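Local coordinates for protein putative prolyl-tRNA synthetase (Leishmania major, PDB 5XIL) that probably attaches L-proline to its cognate tRNA(Pro) at the expense of ATP, the step that supplies prolyl-tRNA for protein synthesis, at residues A[117-122]-A[129-134]. Residues are numbered along the deposited sequence; the frame is centred on the assembly and turned at random.
Sequences PYYAKW and LPVRLN
Val131 sets a single methyl, CG1, over one face of the Tyr119 ring, 3.8 Å from the ring centroid and only 17° off its normal, a clear CH-pi contact. With CG1 anti to the backbone N (chi1 173°), the valine directs this branch at the helix. Two residues along the strand, on the same side of it, Leu133 takes the far end of the tyrosine: its CB lies 3.5 Å from Tyr119 OH, while its CD1 comes obliquely to the ring, 3.8 Å from CE1. The same CD1 also reaches the indole of the next helical turn, 3.7 Å from Trp122 CZ3, and so touches both aromatic side chains. Tyr119 is buried, yet its hydroxyl is satisfied by a hydrogen bond with the carbonyl O of His162, which also pairs with Leu133 through the backbone; the phenol thus spans from helix to sheet. The strongest polar partner of Trp122 lies across the dimer interface, where NE1 bonds to Glu28 of the second subunit and Arg39 of that subunit makes a cation-pi contact with the indole. Helix 117-122 and strand 131-134 run roughly antiparallel, at 145°, and their axes approach to 10.8 Å. The contact packs helix 111-122 against strand 131-139, which lies between 63-64 (parallel) and 156-165 (antiparallel), beside the subunit interface in the class II aminoacyl-tRNA synthetase core, a largely antiparallel sheet flanked by helices.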
ATOM      1  N   PRO A 117     -20.428  10.913 -10.989  1.00 21.67           N
ATOM      2  CA  PRO A 117     -20.631  12.361 -11.248  1.00 23.08           C
ATOM      3  C   PRO A 117     -19.317  13.046 -11.547  1.00 24.54           C
ATOM      4  O   PRO A 117     -19.277  13.959 -12.377  1.00 22.63           O
ATOM      5  CB  PRO A 117     -21.248  12.876  -9.931  1.00 25.23           C
ATOM      6  CG  PRO A 117     -21.978  11.684  -9.373  1.00 23.43           C
ATOM      7  CD  PRO A 117     -21.145  10.468  -9.774  1.00 23.14           C
ATOM      8  N   TYR A 118     -18.226  12.671 -10.856  1.00 17.84           N
ATOM      9  CA  TYR A 118     -16.957  13.245 -11.174  1.00 18.81           C
ATOM     10  C   TYR A 118     -16.453  12.834 -12.532  1.00 16.92           C
ATOM     11  O   TYR A 118     -15.817  13.657 -13.220  1.00 18.08           O
ATOM     12  CB  TYR A 118     -15.903  13.054 -10.018  1.00 21.64           C
ATOM     13  CG  TYR A 118     -16.290  13.918  -8.858  1.00 24.96           C
ATOM     14  CD1 TYR A 118     -17.255  13.510  -7.954  1.00 30.25           C
ATOM     15  CD2 TYR A 118     -15.776  15.209  -8.738  1.00 28.56           C
ATOM     16  CE1 TYR A 118     -17.720  14.349  -6.929  1.00 34.00           C
ATOM     17  CE2 TYR A 118     -16.193  16.055  -7.699  1.00 36.91           C
ATOM     18  CZ  TYR A 118     -17.182  15.619  -6.788  1.00 39.60           C
ATOM     19  OH  TYR A 118     -17.619  16.454  -5.729  1.00 45.98           O
ATOM     20  N   TYR A 119     -16.689  11.584 -12.929  1.00 16.59           N
ATOM     21  CA  TYR A 119     -16.313  11.133 -14.242  1.00 18.00           C
ATOM     22  C   TYR A 119     -16.990  12.055 -15.288  1.00 18.36           C
ATOM     23  O   TYR A 119     -16.403  12.429 -16.287  1.00 18.66           O
ATOM     24  CB  TYR A 119     -16.725   9.665 -14.467  1.00 19.05           C
ATOM     25  CG  TYR A 119     -15.700   8.669 -13.916  1.00 17.55           C
ATOM     26  CD1 TYR A 119     -15.057   8.915 -12.694  1.00 19.87           C
ATOM     27  CD2 TYR A 119     -15.361   7.504 -14.606  1.00 18.46           C
ATOM     28  CE1 TYR A 119     -14.125   7.995 -12.171  1.00 18.61           C
ATOM     29  CE2 TYR A 119     -14.421   6.569 -14.078  1.00 17.87           C
ATOM     30  CZ  TYR A 119     -13.813   6.855 -12.876  1.00 17.14           C
ATOM     31  OH  TYR A 119     -12.860   6.046 -12.305  1.00 17.62           O
ATOM     32  N   ALA A 120     -18.252  12.354 -15.064  1.00 17.45           N
ATOM     33  CA  ALA A 120     -19.000  13.255 -15.975  1.00 18.56           C
ATOM     34  C   ALA A 120     -18.299  14.610 -16.044  1.00 20.31           C
ATOM     35  O   ALA A 120     -18.089  15.123 -17.113  1.00 19.90           O
ATOM     36  CB  ALA A 120     -20.465  13.396 -15.518  1.00 20.08           C
ATOM     37  N   LYS A 121     -17.869  15.125 -14.900  1.00 20.47           N
ATOM     38  CA  LYS A 121     -17.192  16.396 -14.813  1.00 22.36           C
ATOM     39  C   LYS A 121     -15.810  16.386 -15.492  1.00 24.23           C
ATOM     40  O   LYS A 121     -15.488  17.250 -16.307  1.00 20.71           O
ATOM     41  CB  LYS A 121     -17.127  16.807 -13.339  1.00 25.35           C
ATOM     42  CG  LYS A 121     -16.562  18.180 -13.173  1.00 29.88           C
ATOM     43  CD  LYS A 121     -16.179  18.518 -11.760  1.00 33.18           C
ATOM     44  CE  LYS A 121     -15.297  19.781 -11.752  1.00 38.05           C
ATOM     45  NZ  LYS A 121     -15.793  20.728 -10.713  1.00 41.14           N
ATOM     46  N   TRP A 122     -15.031  15.345 -15.250  1.00 19.85           N
ATOM     47  CA  TRP A 122     -13.698  15.263 -15.764  1.00 22.44           C
ATOM     48  C   TRP A 122     -13.676  14.940 -17.209  1.00 19.75           C
ATOM     49  O   TRP A 122     -12.728  15.246 -17.869  1.00 20.73           O
ATOM     50  CB  TRP A 122     -12.889  14.195 -15.012  1.00 20.99           C
ATOM     51  CG  TRP A 122     -12.696  14.530 -13.560  1.00 20.77           C
ATOM     52  CD1 TRP A 122     -12.523  15.767 -13.035  1.00 21.24           C
ATOM     53  CD2 TRP A 122     -12.557  13.592 -12.455  1.00 22.25           C
ATOM     54  NE1 TRP A 122     -12.349  15.678 -11.663  1.00 24.72           N
ATOM     55  CE2 TRP A 122     -12.338  14.353 -11.293  1.00 22.44           C
ATOM     56  CE3 TRP A 122     -12.642  12.184 -12.343  1.00 22.17           C
ATOM     57  CZ2 TRP A 122     -12.155  13.757 -10.013  1.00 22.95           C
ATOM     58  CZ3 TRP A 122     -12.481  11.597 -11.074  1.00 20.40           C
ATOM     59  CH2 TRP A 122     -12.255  12.363  -9.931  1.00 23.09           C
ATOM     60  N   LEU A 129     -10.076  10.984 -22.229  1.00 18.16           N
ATOM     61  CA  LEU A 129     -10.236   9.544 -22.119  1.00 19.07           C
ATOM     62  C   LEU A 129      -8.933   8.915 -22.475  1.00 19.29           C
ATOM     63  O   LEU A 129      -8.237   9.432 -23.316  1.00 22.30           O
ATOM     64  CB  LEU A 129     -11.306   9.058 -23.072  1.00 17.93           C
ATOM     65  CG  LEU A 129     -12.739   9.532 -22.785  1.00 17.64           C
ATOM     66  CD1 LEU A 129     -13.658   9.070 -23.870  1.00 18.59           C
ATOM     67  CD2 LEU A 129     -13.212   9.045 -21.428  1.00 18.98           C
ATOM     68  N   PRO A 130      -8.643   7.743 -21.926  1.00 18.51           N
ATOM     69  CA  PRO A 130      -9.444   7.044 -20.887  1.00 17.59           C
ATOM     70  C   PRO A 130      -9.291   7.603 -19.471  1.00 15.78           C
ATOM     71  O   PRO A 130      -8.281   8.244 -19.148  1.00 16.34           O
ATOM     72  CB  PRO A 130      -8.898   5.629 -20.976  1.00 18.84           C
ATOM     73  CG  PRO A 130      -7.461   5.828 -21.308  1.00 19.62           C
ATOM     74  CD  PRO A 130      -7.464   6.939 -22.337  1.00 18.86           C
ATOM     75  N   VAL A 131     -10.301   7.429 -18.625  1.00 15.82           N
ATOM     76  CA  VAL A 131     -10.188   7.741 -17.203  1.00 15.31           C
ATOM     77  C   VAL A 131      -9.991   6.376 -16.555  1.00 15.12           C
ATOM     78  O   VAL A 131     -10.853   5.507 -16.747  1.00 13.85           O
ATOM     79  CB  VAL A 131     -11.453   8.430 -16.664  1.00 15.16           C
ATOM     80  CG1 VAL A 131     -11.454   8.618 -15.138  1.00 16.42           C
ATOM     81  CG2 VAL A 131     -11.554   9.817 -17.299  1.00 17.27           C
ATOM     82  N   ARG A 132      -8.855   6.152 -15.855  1.00 12.99           N
ATOM     83  CA  ARG A 132      -8.589   4.815 -15.297  1.00 12.55           C
ATOM     84  C   ARG A 132      -8.085   4.984 -13.875  1.00 13.29           C
ATOM     85  O   ARG A 132      -6.946   5.443 -13.638  1.00 12.92           O
ATOM     86  CB  ARG A 132      -7.513   4.111 -16.112  1.00 13.38           C
ATOM     87  CG  ARG A 132      -7.833   3.989 -17.603  1.00 15.67           C
ATOM     88  CD  ARG A 132      -6.649   3.534 -18.396  1.00 16.47           C
ATOM     89  NE  ARG A 132      -6.471   2.126 -18.182  1.00 17.16           N
ATOM     90  CZ  ARG A 132      -5.397   1.483 -18.628  1.00 18.78           C
ATOM     91  NH1 ARG A 132      -4.469   2.169 -19.319  1.00 18.27           N
ATOM     92  NH2 ARG A 132      -5.289   0.190 -18.451  1.00 18.06           N
ATOM     93  N   LEU A 133      -8.943   4.674 -12.942  1.00 11.81           N
ATOM     94  CA  LEU A 133      -8.722   4.969 -11.512  1.00 12.30           C
ATOM     95  C   LEU A 133      -8.967   3.737 -10.621  1.00 12.39           C
ATOM     96  O   LEU A 133      -9.902   2.966 -10.876  1.00 14.09           O
ATOM     97  CB  LEU A 133      -9.594   6.125 -11.053  1.00 12.06           C
ATOM     98  CG  LEU A 133      -9.349   7.489 -11.791  1.00 14.63           C
ATOM     99  CD1 LEU A 133     -10.389   8.511 -11.430  1.00 15.47           C
ATOM    100  CD2 LEU A 133      -7.953   8.031 -11.585  1.00 14.96           C
ATOM    101  N   ASN A 134      -8.132   3.578  -9.605  1.00 11.37           N
ATOM    102  CA  ASN A 134      -8.194   2.533  -8.665  1.00 12.17           C
ATOM    103  C   ASN A 134      -8.108   3.098  -7.283  1.00 13.12           C
ATOM    104  O   ASN A 134      -7.408   4.099  -7.020  1.00 12.20           O
ATOM    105  CB  ASN A 134      -6.994   1.592  -8.908  1.00 13.57           C
ATOM    106  CG  ASN A 134      -6.937   0.455  -7.929  1.00 14.47           C
ATOM    107  OD1 ASN A 134      -7.868  -0.351  -7.883  1.00 14.85           O
ATOM    108  ND2 ASN A 134      -5.907   0.419  -7.082  1.00 15.93           N
TER